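Local coordinates for protein alpha-galactosidase 1 (Saccharomyces cerevisiae, PDB 3LRL) that hydrolyses terminal, non-reducing alpha-D-galactose residues from alpha-galactosides such as galactose oligosaccharides, galactomannans and galactolipids, working as a secreted homotetramer, at residues K67-D72 with N106-G111; L71-S76 with A122-S127; R205-V210 with M240-K245; D218-C223 with G234-I239. The protein carries 1 engineered substitution. All blocks are in the same frame, centred on the assembly; numbering follows the deposited sequence.

Contact 1: K67-D72 with N106-G111; sequences KYIILD and NSFLFG. With GLA (alpha-D-galactopyranose), chain D.
L109 and G111 are gripped by the backbone of K67-L71 in the staggered pattern of parallel strands. L109 N gives its hydrogen to K67 O (2.7 Å), I69 N to L109 O (2.9 Å), G111 N to I69 O (2.8 Å) and L71 N to G111 O (2.8 Å). On one face L109 lies alongside Y68: its CB meets Y68 CD1 at 3.5 Å, and its CD1 reaches Y68 CZ at 3.5 Å, so the branched leucine follows the ring lengthwise. On the other face I69 CG1 makes a CH-pi contact, 4.0 Å from the ring centroid of F108 in the preceding loop and offset toward the rim. With CG1 anti to the carbonyl carbon (chi1 -58°), this branch is directed at that ring, whose edge K67 O touches. G111 suits its place because a side-chain carbon there would collide with I70 CG1. Farther out, F110 packs on helix 96-105, which S107 closes with a Schellman motif, and I69 on helix 46-58. Four backbone bonds thus pair the two strands between largely apolar side chains; the substrate-binding D72, salt-bridged to K147, follows just past the C-terminal end of strand 68-70.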
# COMPACT_ATOMS: atom_id res chain seq x y z
N LYS A 67 -37.68 13.29 -0.52
CA LYS A 67 -38.29 13.77 0.71
C LYS A 67 -37.33 14.43 1.70
O LYS A 67 -37.77 15.20 2.54
CB LYS A 67 -39.09 12.63 1.35
CG LYS A 67 -40.55 12.59 0.84
CD LYS A 67 -41.10 11.16 0.70
CE LYS A 67 -42.50 11.16 0.08
NZ LYS A 67 -43.55 11.69 1.04
N TYR A 68 -36.03 14.14 1.58
CA TYR A 68 -35.02 14.77 2.43
C TYR A 68 -34.49 16.09 1.87
O TYR A 68 -33.78 16.12 0.86
CB TYR A 68 -33.84 13.83 2.69
CG TYR A 68 -34.15 12.68 3.60
CD1 TYR A 68 -34.22 12.87 5.00
CD2 TYR A 68 -34.34 11.40 3.10
CE1 TYR A 68 -34.50 11.81 5.85
CE2 TYR A 68 -34.62 10.34 3.94
CZ TYR A 68 -34.69 10.55 5.32
OH TYR A 68 -34.95 9.48 6.16
N ILE A 69 -34.80 17.17 2.57
CA ILE A 69 -34.24 18.48 2.28
C ILE A 69 -33.04 18.63 3.18
O ILE A 69 -33.18 18.80 4.38
CB ILE A 69 -35.26 19.61 2.59
CG1 ILE A 69 -36.55 19.43 1.77
CG2 ILE A 69 -34.61 21.02 2.42
CD1 ILE A 69 -36.42 19.64 0.26
N ILE A 70 -31.84 18.56 2.60
CA ILE A 70 -30.61 18.56 3.39
C ILE A 70 -29.88 19.89 3.39
O ILE A 70 -29.35 20.31 2.37
CB ILE A 70 -29.66 17.44 2.95
CG1 ILE A 70 -30.38 16.09 2.90
CG2 ILE A 70 -28.45 17.40 3.89
CD1 ILE A 70 -29.76 15.05 1.95
N LEU A 71 -29.86 20.55 4.55
CA LEU A 71 -29.07 21.74 4.77
C LEU A 71 -27.62 21.32 5.00
O LEU A 71 -27.35 20.40 5.78
CB LEU A 71 -29.61 22.57 5.95
CG LEU A 71 -28.86 23.86 6.32
CD1 LEU A 71 -28.75 24.89 5.17
CD2 LEU A 71 -29.46 24.51 7.56
N ASP A 72 -26.70 22.00 4.32
CA ASP A 72 -25.31 21.58 4.26
C ASP A 72 -24.46 22.54 5.11
O ASP A 72 -24.97 23.15 6.05
CB ASP A 72 -24.84 21.48 2.80
CG ASP A 72 -23.67 20.53 2.62
OD1 ASP A 72 -23.90 19.34 2.31
OD2 ASP A 72 -22.52 20.99 2.81
N ASN A 106 -45.20 20.23 5.39
CA ASN A 106 -45.39 19.92 3.97
C ASN A 106 -44.91 18.50 3.60
O ASN A 106 -44.60 18.22 2.44
CB ASN A 106 -44.82 21.00 3.03
CG ASN A 106 -45.39 20.90 1.58
OD1 ASN A 106 -46.46 20.31 1.35
ND2 ASN A 106 -44.66 21.46 0.61
N SER A 107 -44.91 17.62 4.60
CA SER A 107 -44.57 16.20 4.49
C SER A 107 -43.16 15.94 3.96
O SER A 107 -42.91 14.90 3.34
CB SER A 107 -45.61 15.44 3.65
OG SER A 107 -46.89 15.54 4.22
N PHE A 108 -42.25 16.88 4.22
CA PHE A 108 -40.82 16.70 3.97
C PHE A 108 -40.10 16.16 5.20
O PHE A 108 -40.58 16.29 6.32
CB PHE A 108 -40.14 18.03 3.60
CG PHE A 108 -40.26 18.41 2.16
CD1 PHE A 108 -40.99 19.54 1.80
CD2 PHE A 108 -39.63 17.67 1.17
CE1 PHE A 108 -41.09 19.93 0.48
CE2 PHE A 108 -39.74 18.05 -0.17
CZ PHE A 108 -40.47 19.18 -0.52
N LEU A 109 -38.92 15.59 4.94
CA LEU A 109 -37.94 15.24 5.97
C LEU A 109 -36.76 16.26 5.93
O LEU A 109 -36.45 16.83 4.88
CB LEU A 109 -37.51 13.77 5.83
CG LEU A 109 -38.59 12.69 6.14
CD1 LEU A 109 -38.06 11.27 6.06
CD2 LEU A 109 -39.31 12.88 7.51
N PHE A 110 -36.15 16.51 7.08
CA PHE A 110 -35.15 17.57 7.25
C PHE A 110 -33.73 17.06 7.61
O PHE A 110 -33.52 16.40 8.64
CB PHE A 110 -35.65 18.55 8.32
CG PHE A 110 -34.71 19.71 8.58
CD1 PHE A 110 -34.12 20.41 7.53
CD2 PHE A 110 -34.46 20.13 9.88
CE1 PHE A 110 -33.26 21.49 7.78
CE2 PHE A 110 -33.62 21.20 10.12
CZ PHE A 110 -33.01 21.89 9.06
N GLY A 111 -32.75 17.39 6.76
CA GLY A 111 -31.35 17.03 6.98
C GLY A 111 -30.48 18.19 7.41
O GLY A 111 -30.67 19.35 6.99
C1 GLA D . -16.87 17.63 1.33
C2 GLA D . -17.99 16.56 1.10
C3 GLA D . -19.36 17.27 1.04
C4 GLA D . -19.55 18.47 2.02
C5 GLA D . -18.34 19.40 2.11
C6 GLA D . -18.52 20.44 3.22
O2 GLA D . -17.71 15.70 -0.05
O3 GLA D . -20.39 16.31 1.16
O4 GLA D . -19.86 18.06 3.34
O5 GLA D . -17.18 18.61 2.34
O6 GLA D . -18.80 21.75 2.74

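Contact 2: L71-S76 with A122-S127; sequences LDDCWS and AGYPGS. With GLA (alpha-D-galactopyranose), chain D.
Y124 carries its ring anti to the carbonyl carbon (chi1 -66°), which lays it against C74: C74 CA stands over the ring centre, 3.6 Å from the centroid and 14° off the normal, a CH-pi contact. S76 OG, turned between its backbone N and carbonyl carbon (chi1 58°), comes within 3.5 Å of P125 CD, and a water links it to P125 O. S76 O meets the same tyrosine at its edge, 3.2 Å from CD2. C74, with a positive phi, has its sulfur beside A122, SG to CB 3.8 Å; the compact methyl allows this closeness. D73 suits the junction because its two oxygens divide the work. OD2 accepts from A122 N (2.9 Å) on the syn side, somewhat out of the carboxylate plane, and also from the galactose O6 (3.1 Å), whereas OD1 takes C74 N (2.7 Å) and the hydroxyl of T120. With its rotation fixed in this way, the substrate-binding carboxylate is set for the sugar. The two loops follow barrel strands 68-70 and 109-115, at the catalytic end of the barrel; C74 is tied to C42 by a disulfide and packs on W37 of helix 37-40, while P125 leans on strand 85-87.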
# COMPACT_ATOMS: atom_id res chain seq x y z
N LEU A 71 -29.86 20.55 4.55
CA LEU A 71 -29.07 21.74 4.77
C LEU A 71 -27.62 21.32 5.00
O LEU A 71 -27.35 20.40 5.78
CB LEU A 71 -29.61 22.57 5.95
CG LEU A 71 -28.86 23.86 6.32
CD1 LEU A 71 -28.75 24.89 5.17
CD2 LEU A 71 -29.46 24.51 7.56
N ASP A 72 -26.70 22.00 4.32
CA ASP A 72 -25.31 21.58 4.26
C ASP A 72 -24.46 22.54 5.11
O ASP A 72 -24.97 23.15 6.05
CB ASP A 72 -24.84 21.48 2.80
CG ASP A 72 -23.67 20.53 2.62
OD1 ASP A 72 -23.90 19.34 2.31
OD2 ASP A 72 -22.52 20.99 2.81
N ASP A 73 -23.18 22.69 4.78
CA ASP A 73 -22.26 23.50 5.59
C ASP A 73 -22.71 24.95 5.78
O ASP A 73 -23.68 25.40 5.16
CB ASP A 73 -20.88 23.48 4.92
CG ASP A 73 -19.74 23.51 5.91
OD1 ASP A 73 -19.88 24.01 7.04
OD2 ASP A 73 -18.67 23.04 5.52
N CYS A 74 -22.00 25.66 6.65
CA CYS A 74 -22.10 27.13 6.84
C CYS A 74 -23.38 27.64 7.46
O CYS A 74 -23.77 28.77 7.20
CB CYS A 74 -21.91 27.88 5.51
SG CYS A 74 -20.78 27.11 4.34
N TRP A 75 -24.04 26.83 8.27
CA TRP A 75 -25.31 27.24 8.86
C TRP A 75 -25.19 27.83 10.27
O TRP A 75 -26.12 28.46 10.76
CB TRP A 75 -26.25 26.04 8.89
CG TRP A 75 -25.76 24.93 9.74
CD1 TRP A 75 -25.01 23.87 9.34
CD2 TRP A 75 -25.98 24.75 11.16
NE1 TRP A 75 -24.75 23.04 10.41
CE2 TRP A 75 -25.34 23.55 11.54
CE3 TRP A 75 -26.68 25.48 12.14
CZ2 TRP A 75 -25.37 23.06 12.85
CZ3 TRP A 75 -26.71 25.00 13.44
CH2 TRP A 75 -26.05 23.79 13.78
N SER A 76 -24.06 27.60 10.92
CA SER A 76 -23.90 27.96 12.32
C SER A 76 -23.04 29.21 12.49
O SER A 76 -22.39 29.69 11.54
CB SER A 76 -23.32 26.79 13.13
OG SER A 76 -22.08 26.35 12.61
N ALA A 122 -15.87 23.95 5.54
CA ALA A 122 -15.85 25.41 5.32
C ALA A 122 -15.43 26.20 6.57
O ALA A 122 -15.50 27.43 6.58
CB ALA A 122 -17.18 25.89 4.80
N GLY A 123 -15.01 25.49 7.62
CA GLY A 123 -14.40 26.13 8.80
C GLY A 123 -15.32 26.50 9.94
O GLY A 123 -14.92 27.22 10.87
N TYR A 124 -16.54 26.00 9.90
CA TYR A 124 -17.49 26.21 10.99
C TYR A 124 -17.24 25.19 12.12
O TYR A 124 -16.44 24.28 11.94
CB TYR A 124 -18.93 26.21 10.47
CG TYR A 124 -19.20 27.40 9.57
CD1 TYR A 124 -18.73 27.43 8.25
CD2 TYR A 124 -19.86 28.53 10.05
CE1 TYR A 124 -18.93 28.54 7.43
CE2 TYR A 124 -20.08 29.64 9.24
CZ TYR A 124 -19.61 29.65 7.93
OH TYR A 124 -19.83 30.74 7.12
N PRO A 125 -17.88 25.37 13.29
CA PRO A 125 -17.71 24.42 14.40
C PRO A 125 -17.99 22.96 13.99
O PRO A 125 -19.07 22.70 13.44
CB PRO A 125 -18.78 24.87 15.39
CG PRO A 125 -19.00 26.27 15.10
CD PRO A 125 -18.79 26.47 13.65
N GLY A 126 -17.06 22.05 14.26
CA GLY A 126 -17.24 20.61 14.01
C GLY A 126 -17.65 19.86 15.28
O GLY A 126 -17.64 20.42 16.37
N SER A 127 -17.99 18.58 15.15
CA SER A 127 -18.58 17.85 16.27
C SER A 127 -17.66 16.88 17.00
O SER A 127 -18.09 16.27 17.96
CB SER A 127 -19.82 17.09 15.83
OG SER A 127 -20.84 17.96 15.39
C1 GLA D . -16.87 17.63 1.33
C2 GLA D . -17.99 16.56 1.10
C3 GLA D . -19.36 17.27 1.04
C4 GLA D . -19.55 18.47 2.02
C5 GLA D . -18.34 19.40 2.11
C6 GLA D . -18.52 20.44 3.22
O2 GLA D . -17.71 15.70 -0.05
O3 GLA D . -20.39 16.31 1.16
O4 GLA D . -19.86 18.06 3.34
O5 GLA D . -17.18 18.61 2.34
O6 GLA D . -18.80 21.75 2.74
O HOH W 1 -21.16 24.05 12.24

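Contact 3: R205-V210 with M240-K245; sequences RMSGDV and MNILNK. With GLA (alpha-D-galactopyranose), chain D; GLC (alpha-D-glucopyranose), chain B.
S207, nearly fully extended (phi -164°, psi 172°), carries its loop past helix 239-246 with its CA 6.5 Å from that of I242, and no direct hydrogen bond crosses. The CD1 tip of I242 presses on V210 CB at 3.4 Å, the two side chains meeting at about a right angle, and its CG1 lies 3.3 Å from S207 OG. That hydroxyl is small enough to fit here and spends its hydrogen on G208 O, in the carbonyl plane. The flexible M206, bent at chi2 and chi3, curls back until CE touches K245 CB (3.8 Å). K245, extended beyond CG, reaches obliquely back to give N241 OD1 a hydrogen bond, and a water joins K245 NZ to G208 N. At the end of strand 203-205, R205 NH2 meets the anti lone pair of D209 OD1 almost straight (2.6 Å, 170°), while NH1 and NH2 both bond to galactose O2, NH1 at 2.8 Å. The 1.7 Å modelled between D209 OD1 and that O2 is doubtful. D209 OD2 lies 2.6 Å from glucose O6, the glycosidic oxygen of melibiose, which fits its role as proton donor. This is the family 27 barrel site, its acid-bearing loop backed by the following helix.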
# COMPACT_ATOMS: atom_id res chain seq x y z
N ARG A 205 -20.45 7.82 1.90
CA ARG A 205 -19.69 8.29 0.74
C ARG A 205 -18.50 7.36 0.60
O ARG A 205 -17.77 7.11 1.57
CB ARG A 205 -19.26 9.75 0.94
CG ARG A 205 -20.41 10.75 0.75
CD ARG A 205 -20.61 11.11 -0.74
NE ARG A 205 -19.37 11.63 -1.31
CZ ARG A 205 -18.93 12.88 -1.14
NH1 ARG A 205 -19.65 13.76 -0.49
NH2 ARG A 205 -17.78 13.25 -1.67
N MET A 206 -18.34 6.82 -0.61
CA MET A 206 -17.24 5.91 -0.93
C MET A 206 -16.13 6.55 -1.78
O MET A 206 -15.26 5.84 -2.30
CB MET A 206 -17.77 4.60 -1.56
CG MET A 206 -18.83 4.72 -2.68
SD MET A 206 -18.39 5.83 -4.04
CE MET A 206 -17.10 4.99 -4.89
N SER A 207 -16.13 7.88 -1.89
CA SER A 207 -15.13 8.62 -2.70
C SER A 207 -15.04 10.13 -2.40
O SER A 207 -15.89 10.69 -1.69
CB SER A 207 -15.40 8.41 -4.20
OG SER A 207 -16.41 9.29 -4.64
N GLY A 208 -14.04 10.79 -2.98
CA GLY A 208 -13.99 12.26 -2.98
C GLY A 208 -15.18 12.86 -3.73
O GLY A 208 -15.93 12.15 -4.43
N ASP A 209 -15.37 14.17 -3.60
CA ASP A 209 -16.53 14.83 -4.22
C ASP A 209 -16.65 14.63 -5.74
O ASP A 209 -15.64 14.64 -6.46
CB ASP A 209 -16.54 16.32 -3.93
CG ASP A 209 -16.65 16.65 -2.46
OD1 ASP A 209 -16.99 15.76 -1.60
OD2 ASP A 209 -16.43 17.84 -2.16
N VAL A 210 -17.88 14.44 -6.21
CA VAL A 210 -18.17 14.44 -7.65
C VAL A 210 -18.14 15.85 -8.22
O VAL A 210 -18.16 16.85 -7.49
CB VAL A 210 -19.55 13.76 -7.98
CG1 VAL A 210 -20.73 14.65 -7.59
CG2 VAL A 210 -19.62 13.33 -9.46
N MET A 240 -17.38 9.05 -13.94
CA MET A 240 -16.85 7.73 -14.28
C MET A 240 -15.76 7.27 -13.31
O MET A 240 -15.64 6.07 -13.05
CB MET A 240 -16.33 7.68 -15.71
CG MET A 240 -17.42 7.58 -16.79
SD MET A 240 -18.55 6.16 -16.64
CE MET A 240 -17.40 4.85 -17.04
N ASN A 241 -14.97 8.22 -12.79
CA ASN A 241 -13.99 7.90 -11.78
C ASN A 241 -14.68 7.34 -10.54
O ASN A 241 -14.26 6.33 -9.95
CB ASN A 241 -13.20 9.17 -11.42
CG ASN A 241 -12.24 8.96 -10.27
OD1 ASN A 241 -12.64 9.00 -9.10
ND2 ASN A 241 -10.98 8.74 -10.58
N ILE A 242 -15.76 7.99 -10.15
CA ILE A 242 -16.54 7.56 -8.99
C ILE A 242 -17.27 6.25 -9.23
O ILE A 242 -17.25 5.37 -8.36
CB ILE A 242 -17.49 8.68 -8.51
CG1 ILE A 242 -16.65 9.82 -7.91
CG2 ILE A 242 -18.48 8.16 -7.50
CD1 ILE A 242 -17.46 11.05 -7.58
N LEU A 243 -17.89 6.11 -10.40
CA LEU A 243 -18.57 4.86 -10.74
C LEU A 243 -17.58 3.69 -10.77
O LEU A 243 -17.90 2.57 -10.35
CB LEU A 243 -19.30 4.98 -12.09
CG LEU A 243 -20.00 3.69 -12.57
CD1 LEU A 243 -21.24 3.26 -11.69
CD2 LEU A 243 -20.37 3.82 -14.04
N ASN A 244 -16.39 3.95 -11.29
CA ASN A 244 -15.37 2.92 -11.40
C ASN A 244 -14.89 2.43 -10.03
O ASN A 244 -14.70 1.23 -9.84
CB ASN A 244 -14.23 3.43 -12.27
CG ASN A 244 -14.55 3.38 -13.76
OD1 ASN A 244 -15.41 2.63 -14.18
ND2 ASN A 244 -13.86 4.18 -14.55
N LYS A 245 -14.72 3.37 -9.09
CA LYS A 245 -14.31 3.06 -7.71
C LYS A 245 -15.38 2.27 -6.96
O LYS A 245 -15.07 1.38 -6.14
CB LYS A 245 -14.00 4.35 -6.94
CG LYS A 245 -12.67 5.01 -7.28
CD LYS A 245 -12.54 6.38 -6.64
CE LYS A 245 -11.24 7.09 -7.09
NZ LYS A 245 -11.18 8.55 -6.73
C1 GLA D . -16.87 17.63 1.33
C2 GLA D . -17.99 16.56 1.10
C3 GLA D . -19.36 17.27 1.04
C4 GLA D . -19.55 18.47 2.02
C5 GLA D . -18.34 19.40 2.11
C6 GLA D . -18.52 20.44 3.22
O2 GLA D . -17.71 15.70 -0.05
O3 GLA D . -20.39 16.31 1.16
O4 GLA D . -19.86 18.06 3.34
O5 GLA D . -17.18 18.61 2.34
O6 GLA D . -18.80 21.75 2.74
C1 GLC B . -12.56 20.99 1.00
C2 GLC B . -11.21 20.39 0.56
C3 GLC B . -11.31 19.11 -0.28
C4 GLC B . -12.38 18.19 0.30
C5 GLC B . -13.72 18.91 0.32
C6 GLC B . -14.72 17.96 0.96
O1 GLC B . -12.42 21.47 2.32
O2 GLC B . -10.45 21.37 -0.13
O3 GLC B . -10.06 18.47 -0.26
O4 GLC B . -12.54 16.98 -0.41
O5 GLC B . -13.70 20.13 1.04
O6 GLC B . -15.97 18.13 0.35
O HOH W 2 -11.72 9.47 -4.31

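Contact 4: D218-C223 with G234-I239; sequences DSRCPC and GFHCSI. With GLC (alpha-D-glucopyranose), chain B.
R220 lays its guanidinium flat on the ring of H236, the planes 9° apart and the centres 3.4 Å apart, a guanidinium-imidazole stack in the disulfide-braced loop between strand 203-205 and helix 239-246 of the barrel. NH1 is above the ring near its rim, close to NE2, but the geometry there is a stack and not a hydrogen bond. What holds the guanidinium level is D218: its carboxylate takes NE on OD1 (2.9 Å) and NH2 on OD2 (2.9 Å), a side-on two-nitrogen salt bridge lying close to the guanidinium plane. OD1 also accepts the backbone N of R220, which makes an Asx turn at the start of the type I turn D218-C221, so aspartate serves both turn and arginine. R220 has a second acidic partner: its NH1 forms a salt bridge with D379 of the second subunit, and this pairing joins the stack to the tetramer interface. Across the two segments F235 N bonds to R220 O (2.9 Å). G234, just before F235, has a positive phi, and a side chain there would run into R220 O. The F235 ring is sandwiched between H236, whose CD2 lies over one face, and the bound glucose, whose C3 lies over the opposite one, 3.9 Å above the plane, as suits an aromatic in a sugar site. H236 also has a positive phi, and its O lies 3.2 Å from D218 CB. Just beyond, C221 SG and C237 SG close the disulfide at 2.1 Å, with chi3 at 99°.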
# COMPACT_ATOMS: atom_id res chain seq x y z
N ASP A 218 -8.55 14.61 -12.89
CA ASP A 218 -8.29 15.86 -12.21
C ASP A 218 -7.20 15.62 -11.18
O ASP A 218 -7.16 14.56 -10.54
CB ASP A 218 -9.57 16.39 -11.55
CG ASP A 218 -9.47 17.85 -11.16
OD1 ASP A 218 -8.67 18.21 -10.28
OD2 ASP A 218 -10.24 18.66 -11.70
N SER A 219 -6.30 16.59 -11.04
CA SER A 219 -5.12 16.44 -10.18
C SER A 219 -5.49 16.57 -8.70
O SER A 219 -4.71 16.22 -7.80
CB SER A 219 -4.05 17.45 -10.55
OG SER A 219 -4.52 18.77 -10.35
N ARG A 220 -6.70 17.09 -8.46
CA ARG A 220 -7.27 17.21 -7.11
C ARG A 220 -7.98 15.90 -6.68
O ARG A 220 -8.43 15.76 -5.54
CB ARG A 220 -8.22 18.41 -7.04
CG ARG A 220 -7.54 19.74 -7.37
CD ARG A 220 -8.54 20.85 -7.65
NE ARG A 220 -9.23 20.69 -8.92
CZ ARG A 220 -10.18 21.51 -9.37
NH1 ARG A 220 -10.55 22.56 -8.64
NH2 ARG A 220 -10.75 21.30 -10.55
N CYS A 221 -8.05 14.96 -7.60
CA CYS A 221 -8.57 13.61 -7.37
C CYS A 221 -7.50 12.63 -7.86
O CYS A 221 -7.64 12.05 -8.92
CB CYS A 221 -9.90 13.46 -8.13
SG CYS A 221 -10.76 11.91 -7.91
N PRO A 222 -6.41 12.45 -7.09
CA PRO A 222 -5.26 11.65 -7.56
C PRO A 222 -5.54 10.16 -7.76
O PRO A 222 -4.78 9.50 -8.48
CB PRO A 222 -4.23 11.81 -6.43
CG PRO A 222 -5.05 12.17 -5.20
CD PRO A 222 -6.19 12.98 -5.72
N CYS A 223 -6.57 9.61 -7.13
CA CYS A 223 -6.85 8.20 -7.30
C CYS A 223 -7.67 7.98 -8.53
O CYS A 223 -8.70 8.64 -8.70
CB CYS A 223 -7.57 7.64 -6.08
SG CYS A 223 -6.54 7.65 -4.61
N GLY A 234 -9.63 13.27 -2.15
CA GLY A 234 -9.68 14.54 -2.87
C GLY A 234 -11.06 14.96 -3.28
O GLY A 234 -12.05 14.67 -2.59
N PHE A 235 -11.14 15.66 -4.40
CA PHE A 235 -12.44 16.07 -4.98
C PHE A 235 -12.28 16.44 -6.45
O PHE A 235 -11.21 16.24 -7.02
CB PHE A 235 -13.16 17.16 -4.14
CG PHE A 235 -12.48 18.53 -4.11
CD1 PHE A 235 -13.25 19.68 -3.87
CD2 PHE A 235 -11.10 18.68 -4.27
CE1 PHE A 235 -12.66 20.94 -3.80
CE2 PHE A 235 -10.49 19.95 -4.22
CZ PHE A 235 -11.25 21.08 -3.98
N HIS A 236 -13.34 16.96 -7.06
CA HIS A 236 -13.38 17.16 -8.51
C HIS A 236 -13.13 15.87 -9.27
O HIS A 236 -12.45 15.87 -10.28
CB HIS A 236 -12.44 18.29 -8.95
CG HIS A 236 -12.82 19.63 -8.39
ND1 HIS A 236 -13.77 20.45 -8.98
CD2 HIS A 236 -12.41 20.29 -7.28
CE1 HIS A 236 -13.91 21.55 -8.27
NE2 HIS A 236 -13.10 21.48 -7.24
N CYS A 237 -13.68 14.77 -8.76
CA CYS A 237 -13.55 13.45 -9.38
C CYS A 237 -14.64 13.36 -10.41
O CYS A 237 -15.73 13.87 -10.17
CB CYS A 237 -13.74 12.33 -8.35
SG CYS A 237 -12.55 12.32 -6.99
N SER A 238 -14.38 12.70 -11.53
CA SER A 238 -15.39 12.57 -12.55
C SER A 238 -16.47 11.58 -12.15
O SER A 238 -16.29 10.74 -11.26
CB SER A 238 -14.77 12.21 -13.90
OG SER A 238 -14.16 10.92 -13.91
N ILE A 239 -17.59 11.68 -12.84
CA ILE A 239 -18.68 10.74 -12.72
C ILE A 239 -18.21 9.29 -12.91
O ILE A 239 -18.61 8.41 -12.14
CB ILE A 239 -19.82 11.11 -13.71
CG1 ILE A 239 -20.61 12.31 -13.18
CG2 ILE A 239 -20.73 9.90 -13.99
CD1 ILE A 239 -21.45 13.06 -14.24
C1 GLC B . -12.56 20.99 1.00
C2 GLC B . -11.21 20.39 0.56
C3 GLC B . -11.31 19.11 -0.28
C4 GLC B . -12.38 18.19 0.30
C5 GLC B . -13.72 18.91 0.32
C6 GLC B . -14.72 17.96 0.96
O1 GLC B . -12.42 21.47 2.32
O2 GLC B . -10.45 21.37 -0.13
O3 GLC B . -10.06 18.47 -0.26
O4 GLC B . -12.54 16.98 -0.41
O5 GLC B . -13.70 20.13 1.04
O6 GLC B . -15.97 18.13 0.35

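How the contacts relate
All four contacts belong to the catalytic barrel domain. Contacts 1 and 2 share L71 and D72: the first pairs neighbouring strands 68-70 and 109-115, the second joins the loops that follow them, with centres about 17 Å apart. Contact 3 comes later, after strand 203-205, and contact 4 is nested inside the loop it closes; their centres are about 8 Å apart and they touch. Contacts 1 and 3 lie on opposite sides of the chain's centre, about 24 Å apart, yet contacts 1, 2 and 3 all reach the galactose. Contacts 3 and 4 meet the glucose; separate parts of the barrel thus line the sugar site, and Q251 of the second subunit also bonds to the glucose.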